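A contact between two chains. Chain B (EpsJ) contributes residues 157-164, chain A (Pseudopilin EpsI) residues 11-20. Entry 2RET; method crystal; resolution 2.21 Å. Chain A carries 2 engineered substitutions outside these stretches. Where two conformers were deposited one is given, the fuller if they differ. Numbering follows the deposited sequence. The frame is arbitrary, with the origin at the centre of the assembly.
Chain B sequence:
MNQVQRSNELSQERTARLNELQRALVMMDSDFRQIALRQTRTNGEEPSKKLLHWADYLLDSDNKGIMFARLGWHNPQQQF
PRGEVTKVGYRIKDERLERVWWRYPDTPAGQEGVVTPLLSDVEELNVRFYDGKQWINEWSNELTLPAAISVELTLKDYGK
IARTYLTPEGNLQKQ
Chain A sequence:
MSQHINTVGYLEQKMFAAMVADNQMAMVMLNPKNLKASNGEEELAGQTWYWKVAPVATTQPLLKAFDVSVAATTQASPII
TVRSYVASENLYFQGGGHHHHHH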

# COMPACT_ATOMS: atom_id res chain seq x y z
N ASP B 157 31.72 -29.48 -2.79
CA ASP B 157 32.85 -28.79 -3.36
C ASP B 157 33.17 -27.48 -2.60
O ASP B 157 34.28 -27.27 -2.14
CB ASP B 157 32.66 -28.55 -4.86
CG ASP B 157 31.25 -28.06 -5.24
OD1 ASP B 157 30.37 -27.85 -4.38
OD2 ASP B 157 31.00 -27.91 -6.45
N TYR B 158 32.20 -26.61 -2.44
CA TYR B 158 32.46 -25.28 -1.86
C TYR B 158 32.41 -25.21 -0.32
O TYR B 158 32.89 -24.23 0.26
CB TYR B 158 31.51 -24.27 -2.51
CG TYR B 158 31.89 -24.00 -3.95
CD1 TYR B 158 33.06 -23.33 -4.25
CD2 TYR B 158 31.08 -24.41 -5.00
CE1 TYR B 158 33.42 -23.07 -5.55
CE2 TYR B 158 31.44 -24.15 -6.34
CZ TYR B 158 32.61 -23.47 -6.59
OH TYR B 158 33.02 -23.19 -7.91
N GLY B 159 31.88 -26.26 0.32
CA GLY B 159 31.65 -26.26 1.77
C GLY B 159 30.39 -25.46 2.15
O GLY B 159 29.44 -25.36 1.36
N LYS B 160 30.43 -24.85 3.32
CA LYS B 160 29.30 -24.06 3.81
C LYS B 160 29.17 -22.68 3.16
O LYS B 160 30.12 -21.89 3.11
CB LYS B 160 29.38 -23.91 5.33
CG LYS B 160 29.29 -25.23 6.07
CD LYS B 160 29.36 -25.05 7.57
CE LYS B 160 29.50 -26.40 8.28
NZ LYS B 160 28.25 -27.22 8.08
N ILE B 161 27.96 -22.39 2.68
CA ILE B 161 27.59 -21.02 2.26
C ILE B 161 26.22 -20.73 2.91
O ILE B 161 25.41 -21.63 3.08
CB ILE B 161 27.54 -20.89 0.71
CG1 ILE B 161 26.44 -21.78 0.09
CG2 ILE B 161 28.84 -21.31 0.09
CD1 ILE B 161 26.06 -21.48 -1.38
N ALA B 162 25.96 -19.47 3.23
CA ALA B 162 24.77 -19.07 3.95
C ALA B 162 24.19 -17.77 3.40
O ALA B 162 24.94 -16.89 2.96
CB ALA B 162 25.10 -18.90 5.44
N ARG B 163 22.86 -17.70 3.39
CA ARG B 163 22.13 -16.46 3.09
C ARG B 163 21.14 -16.09 4.22
O ARG B 163 20.41 -16.91 4.71
CB ARG B 163 21.41 -16.53 1.74
CG ARG B 163 22.33 -16.34 0.51
CD ARG B 163 22.79 -14.87 0.29
NE ARG B 163 21.65 -14.04 -0.10
CZ ARG B 163 21.01 -13.17 0.66
NH1 ARG B 163 19.95 -12.54 0.15
NH2 ARG B 163 21.40 -12.90 1.91
N THR B 164 21.16 -14.82 4.62
CA THR B 164 20.30 -14.24 5.62
C THR B 164 19.22 -13.40 4.98
O THR B 164 19.53 -12.51 4.19
CB THR B 164 21.12 -13.28 6.54
OG1 THR B 164 22.16 -14.03 7.18
CG2 THR B 164 20.21 -12.64 7.60
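Chain A 11-20: LEQKMFAAMV

Residues 11-20 of the pseudopilin EpsI form an unbroken helical segment that lies across the strand 159-164 of EpsJ. The two elements run in broadly the same direction, their N-to-C directions inclined at 44° and the axes 9.0 Å apart at closest approach. Backbone hydrogen bonds of the i to i+4 type run through the helix, from M15(A) N to L11(A) O at 3.1 Å through to V20(A) N to F16(A) O at 3.2 Å. On the helix side the contact is made by side chains: E12(A), F16(A) and M19(A), spaced by four and three residues, all reach chain B from the same side of the helix. Together the two stretches bury 375 Å².

Chain B enters through a short loop. D157(B) does not touch the helix, but its OD1 accepts a hydrogen bond from the backbone N of Y158(B) at 2.9 Å. Y158(B) then directs its CA-to-CB bond toward chain A, with chi1 in the m well, and its ring extends to the first turn of the helical segment. There its OH donates a hydrogen bond to OE2 of E12(A) at 2.6 Å, the only one between the two stretches. The carboxylate oxygen lies at the edge of the tyrosine ring, near its plane, while one face of the same ring is covered by F16(A). The two aromatic groups pack edge-to-face, the edge of F16(A) directed at the face of Y158(B), with centroids 5.1 Å apart and planes at 67°; the closest approach is 3.6 Å, between CD1 of Y158(B) and CZ of F16(A). A single tyrosine thus binds two residues one helical turn apart, one through its hydroxyl and the other through its ring.

The strand begins at G159(B), whose phi of 78° is of the sign that favours glycine. Neither it nor K160(B) contacts the helix. I161(B) again points toward chain A, and the CA atoms of I161(B) and F16(A) are 8.2 Å apart. This isoleucine bridges two helix residues: its CG2 lies 4.4 Å from CE1 of F16(A), a looser contact, and its CD1 packs 3.7 Å from CE of M19(A).

Further along, the strand comes nearer to the helix backbone, the CA atoms of R163(B) and M19(A) being 6.8 Å apart. M19(A), a selenomethionine, loses more surface to the opposing stretch than any other residue here. Its CA-to-CB bond points sideways, but the end of the side chain comes nearer, placing the terminal methyl close to three consecutive residues of the strand. Beyond I161(B), CE of M19(A) lies 3.5 Å from the backbone O of A162(B) and 3.6 Å from CG of R163(B), so the arginine contributes the aliphatic part of its side chain. Its NH2 instead donates a hydrogen bond to O of T164(B) at 3.0 Å. T164(B) itself makes no contact with the helix.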

# COMPACT_ATOMS: atom_id res chain seq x y z
N LEU A 11 35.02 -15.43 -10.96
CA LEU A 11 33.56 -15.55 -10.85
C LEU A 11 33.14 -16.08 -9.49
O LEU A 11 32.17 -15.57 -8.89
CB LEU A 11 33.00 -16.41 -11.97
CG LEU A 11 33.04 -15.69 -13.33
CD1 LEU A 11 32.81 -16.61 -14.55
CD2 LEU A 11 32.02 -14.50 -13.32
N GLU A 12 33.88 -17.08 -8.99
CA GLU A 12 33.68 -17.52 -7.61
C GLU A 12 33.79 -16.38 -6.61
O GLU A 12 32.88 -16.17 -5.83
CB GLU A 12 34.66 -18.63 -7.21
CG GLU A 12 34.33 -19.96 -7.82
CD GLU A 12 35.45 -20.96 -7.73
OE1 GLU A 12 36.50 -20.66 -7.10
OE2 GLU A 12 35.28 -22.06 -8.27
N GLN A 13 34.93 -15.68 -6.62
CA GLN A 13 35.18 -14.55 -5.72
C GLN A 13 34.04 -13.51 -5.74
O GLN A 13 33.60 -13.05 -4.71
CB GLN A 13 36.49 -13.81 -6.07
CG GLN A 13 37.78 -14.62 -5.85
CD GLN A 13 38.03 -14.96 -4.37
OE1 GLN A 13 37.68 -16.05 -3.91
NE2 GLN A 13 38.66 -14.04 -3.64
N LYS A 14 33.58 -13.17 -6.94
CA LYS A 14 32.52 -12.19 -7.13
C LYS A 14 31.14 -12.61 -6.52
O LYS A 14 30.45 -11.85 -5.86
CB LYS A 14 32.37 -11.93 -8.63
CG LYS A 14 31.88 -10.58 -8.99
CD LYS A 14 32.07 -10.29 -10.49
CE LYS A 14 30.92 -10.86 -11.33
NZ LYS A 14 29.74 -9.90 -11.42
N MSE A 15 30.78 -13.86 -6.74
CA MSE A 15 29.54 -14.41 -6.27
C MSE A 15 29.54 -14.58 -4.75
O MSE A 15 28.58 -14.24 -4.08
CB MSE A 15 29.34 -15.76 -6.95
CG MSE A 15 28.07 -16.47 -6.54
SE MSE A 15 27.79 -18.09 -7.58
CE MSE A 15 28.93 -17.77 -9.18
N PHE A 16 30.62 -15.11 -4.22
CA PHE A 16 30.73 -15.32 -2.80
C PHE A 16 30.89 -14.02 -2.00
O PHE A 16 30.25 -13.91 -0.96
CB PHE A 16 31.84 -16.29 -2.48
CG PHE A 16 31.65 -17.66 -3.08
CD1 PHE A 16 30.39 -18.25 -3.15
CD2 PHE A 16 32.74 -18.39 -3.56
CE1 PHE A 16 30.22 -19.50 -3.71
CE2 PHE A 16 32.57 -19.65 -4.11
CZ PHE A 16 31.33 -20.20 -4.18
N ALA A 17 31.73 -13.08 -2.46
CA ALA A 17 31.77 -11.75 -1.83
C ALA A 17 30.41 -11.01 -1.89
O ALA A 17 30.07 -10.36 -0.93
CB ALA A 17 32.95 -10.85 -2.37
N ALA A 18 29.65 -11.13 -2.99
CA ALA A 18 28.29 -10.61 -3.07
C ALA A 18 27.33 -11.27 -2.04
O ALA A 18 26.49 -10.59 -1.45
CB ALA A 18 27.73 -10.78 -4.51
N MSE A 19 27.45 -12.58 -1.85
CA MSE A 19 26.70 -13.26 -0.82
C MSE A 19 26.92 -12.65 0.57
O MSE A 19 25.98 -12.40 1.27
CB MSE A 19 27.03 -14.74 -0.80
CG MSE A 19 26.42 -15.53 -1.94
SE MSE A 19 26.73 -17.45 -1.77
CE MSE A 19 25.38 -17.93 -0.40
N VAL A 20 28.17 -12.46 0.96
CA VAL A 20 28.53 -11.81 2.19
C VAL A 20 27.96 -10.36 2.29
O VAL A 20 27.49 -9.95 3.36
CB VAL A 20 30.08 -11.82 2.37
CG1 VAL A 20 30.55 -10.92 3.57
CG2 VAL A 20 30.58 -13.27 2.52